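Local coordinates for protein SUMO-1 cysteine protease S273R (PDB 6LJ9) that probably cleaves the viral polyprotein precursors pp220 and pp62 into core-shell proteins as a cysteine protease, and dampens host innate immune responses, at residues Glu5-Ser9 / Arg241-Val247; Asp46-Cys50 / Leu269-Ala273; Asn90-Asp94 / Cys110-Asp116; Ser182-Phe186 / Trp200-Lys205. All blocks are in the same frame, centred on the assembly; numbering follows the deposited sequence.

Contact 1 of 4, residues Glu5-Ser9 / Arg241-Val247; sequences EKITS and RARLDNV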
loop_
_atom_site.group_PDB
_atom_site.type_symbol
_atom_site.label_atom_id
_atom_site.label_comp_id
_atom_site.label_asym_id
_atom_site.label_seq_id
_atom_site.Cartn_x
_atom_site.Cartn_y
_atom_site.Cartn_z
ATOM N N GLU B 5 5.903 1.672 -19.287
ATOM C CA GLU B 5 6.964 1.121 -18.454
ATOM C C GLU B 5 6.922 1.661 -17.031
ATOM O O GLU B 5 7.450 1.015 -16.121
ATOM C CB GLU B 5 8.333 1.419 -19.070
ATOM C CG GLU B 5 8.564 0.815 -20.444
ATOM C CD GLU B 5 9.960 1.096 -20.967
ATOM O OE1 GLU B 5 10.781 1.652 -20.205
ATOM O OE2 GLU B 5 10.238 0.762 -22.137
ATOM N N LYS B 6 6.308 2.828 -16.822
ATOM C CA LYS B 6 6.273 3.425 -15.490
ATOM C C LYS B 6 5.466 2.571 -14.518
ATOM O O LYS B 6 5.933 2.254 -13.418
ATOM C CB LYS B 6 5.697 4.839 -15.558
ATOM C CG LYS B 6 6.717 5.934 -15.813
ATOM C CD LYS B 6 6.077 7.305 -15.651
ATOM C CE LYS B 6 7.121 8.408 -15.613
ATOM N NZ LYS B 6 6.506 9.734 -15.333
ATOM N N ILE B 7 4.247 2.195 -14.906
ATOM C CA ILE B 7 3.341 1.476 -14.015
ATOM C C ILE B 7 3.853 0.059 -13.790
ATOM O O ILE B 7 4.784 -0.395 -14.464
ATOM C CB ILE B 7 1.902 1.472 -14.564
ATOM C CG1 ILE B 7 1.811 0.636 -15.843
ATOM C CG2 ILE B 7 1.429 2.897 -14.819
ATOM C CD1 ILE B 7 0.431 0.634 -16.469
ATOM N N THR B 8 3.240 -0.652 -12.843
ATOM C CA THR B 8 3.761 -1.920 -12.350
ATOM C C THR B 8 3.115 -3.140 -13.000
ATOM O O THR B 8 3.394 -4.268 -12.580
ATOM C CB THR B 8 3.590 -1.996 -10.830
ATOM O OG1 THR B 8 2.197 -1.946 -10.499
ATOM C CG2 THR B 8 4.306 -0.835 -10.154
ATOM N N SER B 9 2.270 -2.949 -14.008
ATOM C CA SER B 9 1.610 -4.069 -14.661
ATOM C C SER B 9 2.487 -4.649 -15.768
ATOM O O SER B 9 3.543 -4.114 -16.112
ATOM C CB SER B 9 0.256 -3.644 -15.223
ATOM O OG SER B 9 0.400 -2.562 -16.123
ATOM N N ARG B 241 -4.884 3.279 -12.898
ATOM C CA ARG B 241 -3.728 2.449 -12.573
ATOM C C ARG B 241 -2.466 3.290 -12.420
ATOM O O ARG B 241 -1.652 3.042 -11.521
ATOM C CB ARG B 241 -3.531 1.374 -13.641
ATOM C CG ARG B 241 -2.364 0.438 -13.367
ATOM C CD ARG B 241 -2.487 -0.201 -11.994
ATOM N NE ARG B 241 -1.362 -1.079 -11.689
ATOM C CZ ARG B 241 -1.368 -2.394 -11.880
ATOM N NH1 ARG B 241 -2.445 -2.990 -12.375
ATOM N NH2 ARG B 241 -0.299 -3.115 -11.572
ATOM N N ALA B 242 -2.283 4.289 -13.287
ATOM C CA ALA B 242 -1.110 5.151 -13.180
ATOM C C ALA B 242 -1.135 5.962 -11.889
ATOM O O ALA B 242 -0.099 6.126 -11.234
ATOM C CB ALA B 242 -1.020 6.074 -14.393
ATOM N N ARG B 243 -2.306 6.479 -11.507
ATOM C CA ARG B 243 -2.408 7.212 -10.249
ATOM C C ARG B 243 -2.176 6.289 -9.059
ATOM O O ARG B 243 -1.605 6.704 -8.043
ATOM C CB ARG B 243 -3.772 7.893 -10.137
ATOM C CG ARG B 243 -4.070 8.899 -11.237
ATOM C CD ARG B 243 -3.279 10.186 -11.073
ATOM N NE ARG B 243 -3.684 10.933 -9.886
ATOM C CZ ARG B 243 -2.967 11.006 -8.770
ATOM N NH1 ARG B 243 -1.802 10.380 -8.687
ATOM N NH2 ARG B 243 -3.413 11.709 -7.738
ATOM N N LEU B 244 -2.617 5.031 -9.167
ATOM C CA LEU B 244 -2.367 4.062 -8.105
ATOM C C LEU B 244 -0.878 3.786 -7.952
ATOM O O LEU B 244 -0.380 3.628 -6.831
ATOM C CB LEU B 244 -3.128 2.766 -8.385
ATOM C CG LEU B 244 -4.628 2.757 -8.079
ATOM C CD1 LEU B 244 -5.257 1.446 -8.524
ATOM C CD2 LEU B 244 -4.873 2.993 -6.596
ATOM N N ASP B 245 -0.148 3.722 -9.067
ATOM C CA ASP B 245 1.301 3.585 -9.044
ATOM C C ASP B 245 2.013 4.924 -8.908
ATOM O O ASP B 245 3.209 5.014 -9.211
ATOM C CB ASP B 245 1.787 2.853 -10.295
ATOM C CG ASP B 245 1.437 1.382 -10.276
ATOM O OD1 ASP B 245 1.238 0.835 -9.169
ATOM O OD2 ASP B 245 1.360 0.773 -11.362
ATOM N N ASN B 246 1.297 5.961 -8.467
ATOM C CA ASN B 246 1.877 7.246 -8.089
ATOM C C ASN B 246 2.443 8.011 -9.280
ATOM O O ASN B 246 3.455 8.703 -9.155
ATOM C CB ASN B 246 2.947 7.075 -7.004
ATOM C CG ASN B 246 2.348 6.854 -5.628
ATOM O OD1 ASN B 246 1.980 7.809 -4.939
ATOM N ND2 ASN B 246 2.240 5.595 -5.220
ATOM N N VAL B 247 1.804 7.896 -10.440
ATOM C CA VAL B 247 2.062 8.816 -11.542
ATOM C C VAL B 247 1.186 10.044 -11.328
ATOM O O VAL B 247 -0.044 9.935 -11.259
ATOM C CB VAL B 247 1.781 8.161 -12.902
ATOM C CG1 VAL B 247 1.931 9.181 -14.027
ATOM C CG2 VAL B 247 2.713 6.979 -13.125
#
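Asp245 OD2 gathers the polar links of this contact. It accepts a hydrogen bond from the backbone, Thr8 N to Asp245 OD2 at 2.8 Å, and a second from the same residue's side chain, Thr8 OG1 to Asp245 OD2 at 3.0 Å. Arg241 completes the network: its NH2 donates to Thr8 OG1 (3.0 Å, nearly linear), while its NE forms a salt bridge with Asp245 OD2 at 3.3 Å. Glu16 pairs with the same guanidinium, Trp100 makes a cation-pi contact with it, and Tyr104 bonds Asp245 OD1. Helix 232-244 ends just before Asp245 in a Schellman motif, with Asn246 at positive phi as C-prime. Beside the polar cluster, Ile7 turns inward, its CG2 lying 4.0 Å from Ala242 CB, and at the outer margin Lys6 CD rests 4.2 Å from Val247 CG2. The N-terminal segment is thus held to the end of a catalytic-domain helix by a charged pair whose two members both bond Thr8, with a small apolar patch alongside.

Contact 2 of 4, residues Asp46-Cys50 / Leu269-Ala273; sequences DSESC and LFRIA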
loop_
_atom_site.group_PDB
_atom_site.type_symbol
_atom_site.label_atom_id
_atom_site.label_comp_id
_atom_site.label_asym_id
_atom_site.label_seq_id
_atom_site.Cartn_x
_atom_site.Cartn_y
_atom_site.Cartn_z
ATOM N N ASP B 46 -2.891 -21.036 -27.117
ATOM C CA ASP B 46 -1.535 -20.575 -26.838
ATOM C C ASP B 46 -1.495 -19.846 -25.501
ATOM O O ASP B 46 -0.797 -18.840 -25.341
ATOM C CB ASP B 46 -0.998 -19.689 -27.963
ATOM C CG ASP B 46 -1.778 -18.399 -28.122
ATOM O OD1 ASP B 46 -2.880 -18.292 -27.550
ATOM O OD2 ASP B 46 -1.280 -17.485 -28.817
ATOM N N SER B 47 -2.255 -20.341 -24.528
ATOM C CA SER B 47 -2.302 -19.757 -23.194
ATOM C C SER B 47 -3.024 -20.731 -22.277
ATOM O O SER B 47 -3.830 -21.552 -22.725
ATOM C CB SER B 47 -3.007 -18.395 -23.191
ATOM O OG SER B 47 -4.379 -18.528 -23.517
ATOM N N GLU B 48 -2.724 -20.626 -20.981
ATOM C CA GLU B 48 -3.376 -21.488 -20.001
ATOM C C GLU B 48 -4.859 -21.172 -19.873
ATOM O O GLU B 48 -5.667 -22.078 -19.636
ATOM C CB GLU B 48 -2.683 -21.358 -18.646
ATOM C CG GLU B 48 -1.235 -21.817 -18.647
ATOM C CD GLU B 48 -0.567 -21.631 -17.300
ATOM O OE1 GLU B 48 -0.995 -20.737 -16.540
ATOM O OE2 GLU B 48 0.384 -22.382 -17.000
ATOM N N SER B 49 -5.237 -19.900 -20.027
ATOM C CA SER B 49 -6.647 -19.533 -19.958
ATOM C C SER B 49 -7.438 -20.120 -21.120
ATOM O O SER B 49 -8.607 -20.483 -20.952
ATOM C CB SER B 49 -6.798 -18.012 -19.924
ATOM O OG SER B 49 -6.238 -17.414 -21.081
ATOM N N CYS B 50 -6.822 -20.219 -22.301
ATOM C CA CYS B 50 -7.492 -20.864 -23.425
ATOM C C CYS B 50 -7.635 -22.363 -23.204
ATOM O O CYS B 50 -8.593 -22.973 -23.695
ATOM C CB CYS B 50 -6.728 -20.592 -24.721
ATOM S SG CYS B 50 -6.611 -18.851 -25.177
ATOM N N LEU B 269 -4.446 -5.602 -19.251
ATOM C CA LEU B 269 -5.737 -5.615 -18.574
ATOM C C LEU B 269 -6.394 -6.990 -18.589
ATOM O O LEU B 269 -6.852 -7.473 -17.549
ATOM C CB LEU B 269 -6.676 -4.589 -19.219
ATOM C CG LEU B 269 -6.399 -3.108 -18.962
ATOM C CD1 LEU B 269 -7.273 -2.233 -19.848
ATOM C CD2 LEU B 269 -6.626 -2.781 -17.498
ATOM N N PHE B 270 -6.450 -7.629 -19.753
ATOM C CA PHE B 270 -7.282 -8.804 -19.947
ATOM C C PHE B 270 -6.438 -10.039 -20.220
ATOM O O PHE B 270 -5.276 -9.954 -20.631
ATOM C CB PHE B 270 -8.270 -8.590 -21.098
ATOM C CG PHE B 270 -9.033 -7.302 -21.006
ATOM C CD1 PHE B 270 -9.934 -7.088 -19.975
ATOM C CD2 PHE B 270 -8.850 -6.304 -21.949
ATOM C CE1 PHE B 270 -10.638 -5.902 -19.886
ATOM C CE2 PHE B 270 -9.552 -5.116 -21.865
ATOM C CZ PHE B 270 -10.447 -4.915 -20.832
ATOM N N ARG B 271 -7.049 -11.194 -19.981
ATOM C CA ARG B 271 -6.450 -12.481 -20.286
ATOM C C ARG B 271 -6.770 -12.880 -21.723
ATOM O O ARG B 271 -7.593 -12.264 -22.403
ATOM C CB ARG B 271 -6.947 -13.551 -19.311
ATOM C CG ARG B 271 -8.451 -13.791 -19.352
ATOM C CD ARG B 271 -8.825 -15.084 -18.638
ATOM N NE ARG B 271 -10.262 -15.340 -18.679
ATOM C CZ ARG B 271 -11.089 -15.142 -17.657
ATOM N NH1 ARG B 271 -10.621 -14.687 -16.502
ATOM N NH2 ARG B 271 -12.382 -15.403 -17.788
ATOM N N ILE B 272 -6.100 -13.933 -22.185
ATOM C CA ILE B 272 -6.284 -14.440 -23.544
ATOM C C ILE B 272 -7.481 -15.387 -23.514
ATOM O O ILE B 272 -7.355 -16.557 -23.153
ATOM C CB ILE B 272 -5.024 -15.132 -24.067
ATOM C CG1 ILE B 272 -3.810 -14.218 -23.887
ATOM C CG2 ILE B 272 -5.191 -15.501 -25.532
ATOM C CD1 ILE B 272 -2.485 -14.916 -24.077
ATOM N N ALA B 273 -8.651 -14.877 -23.887
ATOM C CA ALA B 273 -9.870 -15.676 -23.872
ATOM C C ALA B 273 -10.854 -15.195 -24.934
ATOM O O ALA B 273 -12.060 -15.409 -24.819
ATOM C CB ALA B 273 -10.515 -15.632 -22.494
#
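The start of helix 48-51 meets the extended C-terminal tail, with CA atoms closest at Ser49 and Ile272 (6.2 Å) and at Cys50 and Ala273 (5.7 Å). Ser47 occupies the N-cap position, its OG accepting from Cys50 N at 3.2 Å, although the modelled place of that oxygen is uncertain. In the other segment, Phe270 and Arg271 form a short, weakly bonded strand that pairs in parallel with strand 78-79, after which the chain continues through Ile272 to Ala273, the last modelled residue. Ser49 OG lies 2.5 Å from Ile272 O and can donate to it, but Glu13 OE1 competes for the same proton; Glu13 also accepts from Ile272 N. The contact joins the N-terminal helical region to the end of a chain whose C-terminal part belongs to the Ulp1-type protease family, and it lies away from the probable catalytic residues. Ile272 buries more surface than any other residue here: its CG2 packs against Cys50 SG at 3.7 Å, its CB lies 3.5 Å from Ser47 OG, and CG2 also approaches Asp46 OD1 at 4.1 Å. Arg271 CD touches Ser49 CB at 3.8 Å, while Arg271 NH1 makes a weak hydrogen bond to Lys77 O.

Contact 3 of 4, residues Asn90-Asp94 / Cys110-Asp116; sequences NFNID and CPFSMMD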
loop_
_atom_site.group_PDB
_atom_site.type_symbol
_atom_site.label_atom_id
_atom_site.label_comp_id
_atom_site.label_asym_id
_atom_site.label_seq_id
_atom_site.Cartn_x
_atom_site.Cartn_y
_atom_site.Cartn_z
ATOM N N ASN B 90 -19.242 -2.515 -19.101
ATOM C CA ASN B 90 -19.239 -2.309 -17.656
ATOM C C ASN B 90 -18.721 -3.535 -16.917
ATOM O O ASN B 90 -18.186 -3.412 -15.810
ATOM C CB ASN B 90 -20.645 -1.950 -17.173
ATOM C CG ASN B 90 -21.731 -2.694 -17.928
ATOM O OD1 ASN B 90 -21.449 -3.599 -18.713
ATOM N ND2 ASN B 90 -22.981 -2.313 -17.692
ATOM N N PHE B 91 -18.867 -4.721 -17.510
ATOM C CA PHE B 91 -18.360 -5.930 -16.868
ATOM C C PHE B 91 -16.841 -6.004 -16.952
ATOM O O PHE B 91 -16.183 -6.427 -15.995
ATOM C CB PHE B 91 -18.995 -7.168 -17.499
ATOM C CG PHE B 91 -20.494 -7.185 -17.431
ATOM C CD1 PHE B 91 -21.142 -7.429 -16.231
ATOM C CD2 PHE B 91 -21.255 -6.963 -18.566
ATOM C CE1 PHE B 91 -22.523 -7.447 -16.164
ATOM C CE2 PHE B 91 -22.636 -6.980 -18.506
ATOM C CZ PHE B 91 -23.271 -7.222 -17.304
ATOM N N ASN B 92 -16.268 -5.601 -18.089
ATOM C CA ASN B 92 -14.814 -5.605 -18.224
ATOM C C ASN B 92 -14.169 -4.654 -17.225
ATOM O O ASN B 92 -13.097 -4.944 -16.680
ATOM C CB ASN B 92 -14.414 -5.224 -19.650
ATOM C CG ASN B 92 -15.136 -6.045 -20.699
ATOM O OD1 ASN B 92 -15.835 -5.499 -21.553
ATOM N ND2 ASN B 92 -14.970 -7.360 -20.641
ATOM N N ILE B 93 -14.812 -3.517 -16.967
ATOM C CA ILE B 93 -14.243 -2.518 -16.071
ATOM C C ILE B 93 -14.469 -2.900 -14.613
ATOM O O ILE B 93 -13.577 -2.742 -13.775
ATOM C CB ILE B 93 -14.829 -1.133 -16.397
ATOM C CG1 ILE B 93 -14.467 -0.734 -17.829
ATOM C CG2 ILE B 93 -14.339 -0.096 -15.401
ATOM C CD1 ILE B 93 -15.162 0.515 -18.313
ATOM N N ASP B 94 -15.660 -3.410 -14.289
ATOM C CA ASP B 94 -15.958 -3.780 -12.909
ATOM C C ASP B 94 -15.052 -4.910 -12.439
ATOM O O ASP B 94 -14.484 -4.854 -11.342
ATOM C CB ASP B 94 -17.427 -4.183 -12.780
ATOM C CG ASP B 94 -17.876 -4.294 -11.336
ATOM O OD1 ASP B 94 -17.753 -3.296 -10.596
ATOM O OD2 ASP B 94 -18.360 -5.376 -10.944
ATOM N N CYS B 110 -15.409 1.393 -6.995
ATOM C CA CYS B 110 -16.818 1.741 -6.908
ATOM C C CYS B 110 -17.676 0.551 -7.341
ATOM O O CYS B 110 -17.269 -0.217 -8.219
ATOM C CB CYS B 110 -17.119 2.958 -7.784
ATOM S SG CYS B 110 -16.790 2.716 -9.537
ATOM N N PRO B 111 -18.859 0.355 -6.737
ATOM C CA PRO B 111 -19.687 -0.804 -7.106
ATOM C C PRO B 111 -20.227 -0.730 -8.526
ATOM O O PRO B 111 -20.000 0.247 -9.246
ATOM C CB PRO B 111 -20.822 -0.772 -6.073
ATOM C CG PRO B 111 -20.287 0.004 -4.931
ATOM C CD PRO B 111 -19.371 1.036 -5.538
ATOM N N PHE B 112 -20.962 -1.769 -8.932
ATOM C CA PHE B 112 -21.438 -1.849 -10.308
ATOM C C PHE B 112 -22.608 -0.903 -10.556
ATOM O O PHE B 112 -22.742 -0.363 -11.660
ATOM C CB PHE B 112 -21.836 -3.290 -10.638
ATOM C CG PHE B 112 -22.142 -3.529 -12.095
ATOM C CD1 PHE B 112 -23.422 -3.338 -12.591
ATOM C CD2 PHE B 112 -21.154 -3.966 -12.962
ATOM C CE1 PHE B 112 -23.706 -3.561 -13.927
ATOM C CE2 PHE B 112 -21.431 -4.191 -14.299
ATOM C CZ PHE B 112 -22.709 -3.989 -14.781
ATOM N N SER B 113 -23.457 -0.685 -9.549
ATOM C CA SER B 113 -24.644 0.142 -9.751
ATOM C C SER B 113 -24.279 1.619 -9.846
ATOM O O SER B 113 -24.781 2.337 -10.718
ATOM C CB SER B 113 -25.644 -0.095 -8.620
ATOM O OG SER B 113 -26.852 0.608 -8.853
ATOM N N MET B 114 -23.407 2.090 -8.956
ATOM C CA MET B 114 -22.995 3.488 -8.962
ATOM C C MET B 114 -21.831 3.716 -9.917
ATOM O O MET B 114 -20.995 4.597 -9.685
ATOM C CB MET B 114 -22.602 3.951 -7.559
ATOM C CG MET B 114 -23.747 4.039 -6.571
ATOM S SD MET B 114 -23.262 4.968 -5.105
ATOM C CE MET B 114 -21.672 4.221 -4.754
ATOM N N MET B 115 -21.766 2.935 -10.993
ATOM C CA MET B 115 -20.630 3.015 -11.906
ATOM C C MET B 115 -20.858 4.046 -13.009
ATOM O O MET B 115 -20.104 5.017 -13.121
ATOM C CB MET B 115 -20.342 1.636 -12.509
ATOM C CG MET B 115 -19.021 1.571 -13.252
ATOM S SD MET B 115 -18.875 0.108 -14.286
ATOM C CE MET B 115 -19.129 -1.159 -13.056
ATOM N N ASP B 116 -21.898 3.850 -13.828
ATOM C CA ASP B 116 -22.130 4.661 -15.026
ATOM C C ASP B 116 -23.537 5.260 -14.971
ATOM O O ASP B 116 -24.392 4.929 -15.794
ATOM C CB ASP B 116 -21.949 3.826 -16.296
ATOM C CG ASP B 116 -20.788 2.861 -16.205
ATOM O OD1 ASP B 116 -19.708 3.272 -15.743
ATOM O OD2 ASP B 116 -20.956 1.687 -16.597
HETATM O O HOH W 1 -15.375 -2.559 -9.113
#
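Cys110, joined to Cys155 by a disulfide, opens the second segment and reaches the helix through a water. Water 1 lies 3.1 Å from Cys110 O and 2.9 Å from Asp94 OD1 and can donate to each, although more acceptors surround it than it has protons. Pro111 adds little, its CB directed away from the helix, and leads into a type I beta turn from Phe112 to Met115. Phe112 gives up the largest area of any residue here. Its ring edge faces the Asp94 carboxylate (Phe112 CD2 to Asp94 CG, 3.7 Å), its CZ lies 3.4 Å from Asn90 ND2, and the ring sits beside that of Phe91, with centroids 5.2 Å apart and planes at 27° but slid so far that they barely overlap. Met115, ending the turn, points back to the helix: its CE packs on Asp94 CB at 3.5 Å and its SD is 4.0 Å from Asn90 CB. Asp116 closes the segment with OD2 3.7 Å from Asn90 CB; its side chain is about 10 Å from that of His168, probably an active-site residue. No direct hydrogen bond crosses between the segments. The loop following strand 107-109 thus lies against the first turn of helix 90-103, while Ile93 of that helix touches Val156 and Trp169 on strands 152-158 and 169-175, and Asp116 packs on Leu157 and Trp169 of the same two strands.

Contact 4 of 4, residues Ser182-Phe186 / Trp200-Lys205; sequences SIEYF and WMERVK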
loop_
_atom_site.group_PDB
_atom_site.type_symbol
_atom_site.label_atom_id
_atom_site.label_comp_id
_atom_site.label_asym_id
_atom_site.label_seq_id
_atom_site.Cartn_x
_atom_site.Cartn_y
_atom_site.Cartn_z
ATOM N N SER B 182 -6.998 15.321 -3.691
ATOM C CA SER B 182 -7.493 15.785 -4.977
ATOM C C SER B 182 -8.613 14.882 -5.467
ATOM O O SER B 182 -8.537 13.655 -5.347
ATOM C CB SER B 182 -6.371 15.835 -6.020
ATOM O OG SER B 182 -5.756 14.566 -6.168
ATOM N N ILE B 183 -9.655 15.504 -6.010
ATOM C CA ILE B 183 -10.735 14.813 -6.702
ATOM C C ILE B 183 -10.536 15.067 -8.188
ATOM O O ILE B 183 -10.587 16.217 -8.640
ATOM C CB ILE B 183 -12.112 15.298 -6.225
ATOM C CG1 ILE B 183 -12.231 15.131 -4.708
ATOM C CG2 ILE B 183 -13.220 14.538 -6.932
ATOM C CD1 ILE B 183 -13.339 15.951 -4.090
ATOM N N GLU B 184 -10.291 14.002 -8.946
ATOM C CA GLU B 184 -9.804 14.116 -10.313
ATOM C C GLU B 184 -10.816 13.545 -11.296
ATOM O O GLU B 184 -11.399 12.483 -11.059
ATOM C CB GLU B 184 -8.459 13.399 -10.463
ATOM C CG GLU B 184 -7.443 13.792 -9.401
ATOM C CD GLU B 184 -6.258 12.850 -9.351
ATOM O OE1 GLU B 184 -6.089 12.053 -10.295
ATOM O OE2 GLU B 184 -5.496 12.905 -8.362
ATOM N N TYR B 185 -11.015 14.264 -12.399
ATOM C CA TYR B 185 -11.845 13.824 -13.513
ATOM C C TYR B 185 -10.987 13.825 -14.767
ATOM O O TYR B 185 -10.506 14.882 -15.191
ATOM C CB TYR B 185 -13.067 14.732 -13.686
ATOM C CG TYR B 185 -13.877 14.465 -14.939
ATOM C CD1 TYR B 185 -13.576 15.105 -16.136
ATOM C CD2 TYR B 185 -14.947 13.580 -14.924
ATOM C CE1 TYR B 185 -14.312 14.869 -17.280
ATOM C CE2 TYR B 185 -15.691 13.338 -16.067
ATOM C CZ TYR B 185 -15.367 13.985 -17.243
ATOM O OH TYR B 185 -16.095 13.756 -18.388
ATOM N N PHE B 186 -10.792 12.650 -15.358
ATOM C CA PHE B 186 -9.959 12.497 -16.544
ATOM C C PHE B 186 -10.833 12.136 -17.737
ATOM O O PHE B 186 -11.546 11.128 -17.708
ATOM C CB PHE B 186 -8.882 11.434 -16.329
ATOM C CG PHE B 186 -8.090 11.121 -17.564
ATOM C CD1 PHE B 186 -7.213 12.054 -18.095
ATOM C CD2 PHE B 186 -8.222 9.897 -18.198
ATOM C CE1 PHE B 186 -6.484 11.771 -19.235
ATOM C CE2 PHE B 186 -7.495 9.607 -19.337
ATOM C CZ PHE B 186 -6.625 10.545 -19.857
ATOM N N TRP B 200 -21.148 16.214 -8.018
ATOM C CA TRP B 200 -20.622 15.091 -7.250
ATOM C C TRP B 200 -19.227 15.393 -6.713
ATOM O O TRP B 200 -18.930 15.104 -5.548
ATOM C CB TRP B 200 -20.606 13.826 -8.110
ATOM C CG TRP B 200 -20.166 12.603 -7.366
ATOM C CD1 TRP B 200 -20.964 11.717 -6.703
ATOM C CD2 TRP B 200 -18.823 12.130 -7.207
ATOM N NE1 TRP B 200 -20.202 10.721 -6.141
ATOM C CE2 TRP B 200 -18.884 10.952 -6.435
ATOM C CE3 TRP B 200 -17.575 12.588 -7.641
ATOM C CZ2 TRP B 200 -17.745 10.226 -6.089
ATOM C CZ3 TRP B 200 -16.446 11.866 -7.296
ATOM C CH2 TRP B 200 -16.539 10.698 -6.528
HETATM N N MSE B 201 -18.360 15.967 -7.543
HETATM C CA MSE B 201 -17.014 16.335 -7.115
HETATM C C MSE B 201 -17.056 17.385 -6.008
HETATM O O MSE B 201 -16.265 17.341 -5.067
HETATM C CB MSE B 201 -16.195 16.855 -8.299
HETATM C CG MSE B 201 -16.008 15.841 -9.415
HETATM SE SE MSE B 201 -15.079 16.574 -10.964
HETATM C CE MSE B 201 -13.339 16.885 -10.147
ATOM N N GLU B 202 -17.991 18.330 -6.130
ATOM C CA GLU B 202 -18.148 19.349 -5.098
ATOM C C GLU B 202 -18.663 18.745 -3.797
ATOM O O GLU B 202 -18.214 19.127 -2.709
ATOM C CB GLU B 202 -19.087 20.450 -5.591
ATOM C CG GLU B 202 -18.497 21.351 -6.662
ATOM C CD GLU B 202 -17.243 22.063 -6.199
ATOM O OE1 GLU B 202 -16.194 21.915 -6.861
ATOM O OE2 GLU B 202 -17.304 22.765 -5.168
ATOM N N ARG B 203 -19.603 17.801 -3.885
ATOM C CA ARG B 203 -20.141 17.177 -2.680
ATOM C C ARG B 203 -19.070 16.376 -1.949
ATOM O O ARG B 203 -19.008 16.390 -0.714
ATOM C CB ARG B 203 -21.335 16.288 -3.040
ATOM C CG ARG B 203 -22.162 15.814 -1.847
ATOM C CD ARG B 203 -21.703 14.452 -1.326
ATOM N NE ARG B 203 -21.886 13.395 -2.318
ATOM C CZ ARG B 203 -22.982 12.651 -2.427
ATOM N NH1 ARG B 203 -24.001 12.840 -1.599
ATOM N NH2 ARG B 203 -23.061 11.712 -3.360
ATOM N N VAL B 204 -18.217 15.669 -2.696
ATOM C CA VAL B 204 -17.138 14.908 -2.073
ATOM C C VAL B 204 -16.123 15.842 -1.427
ATOM O O VAL B 204 -15.545 15.516 -0.381
ATOM C CB VAL B 204 -16.478 13.979 -3.111
ATOM C CG1 VAL B 204 -15.287 13.252 -2.509
ATOM C CG2 VAL B 204 -17.491 12.979 -3.648
ATOM N N LYS B 205 -15.897 17.018 -2.019
ATOM C CA LYS B 205 -14.941 17.964 -1.454
ATOM C C LYS B 205 -15.392 18.464 -0.085
ATOM O O LYS B 205 -14.579 18.567 0.841
ATOM C CB LYS B 205 -14.733 19.136 -2.412
ATOM C CG LYS B 205 -13.819 20.226 -1.875
ATOM C CD LYS B 205 -13.654 21.353 -2.881
ATOM C CE LYS B 205 -12.842 22.497 -2.299
ATOM N NZ LYS B 205 -12.667 23.603 -3.281
#
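Ile183 and the selenomethionine at position 201 bury far more surface here than any other residue. Strand 182-186 and helix 200-205 run nearly antiparallel, at 168° with axes 9.4 Å apart, and belong to the beta-alpha-beta unit of strand 181-186, helix 195-208 and strand 215-220. Ile183 projects from the strand into the helix surface: its CD1 lies 3.7 Å from Val204 CG1 and 3.9 Å from Lys205 CB, while its CG2 is 4.0 Å from Met201 CG and 4.2 Å from Trp200 CZ3. Met201 reaches across to the strand, placing CE 3.2 Å from Ile183 O and SE 3.9 Å from Tyr185 CB. Tyr185, the third contributor, starts toward the helix, but its ring leads away to a weak hydrogen bond between its OH and Asn187 ND2. On the other face, Glu184 bonds Tyr239 and Arg243. With no hydrogen bond between the segments, the helix is held against the sheet by apolar side-chain packing, beside a strand that runs directly into Asn187 of the probable active site.

In the fold
From the N terminus, contact 1 opens at residues 5-9 and closes at 241-247, bringing the beginning of the chain to the end of helix 232-244. Contact 2 opens inside that loop, at 46-50, and closes beyond it at 269-273, so the two cross and the N-terminal region is tied twice to the C-terminal part. Contacts 3 and 4 are nested in both loops and follow one another: 90-94 with 110-116 closes before 182-186 with 200-205 opens. Contact 3 joins helix 90-103 to the loop after strand 107-109; contact 4 packs helix 195-208 on the central sheet. Phe270 touches Asn92, linking contacts 2 and 3, and the Arg243-Glu184 salt bridge links contacts 1 and 4.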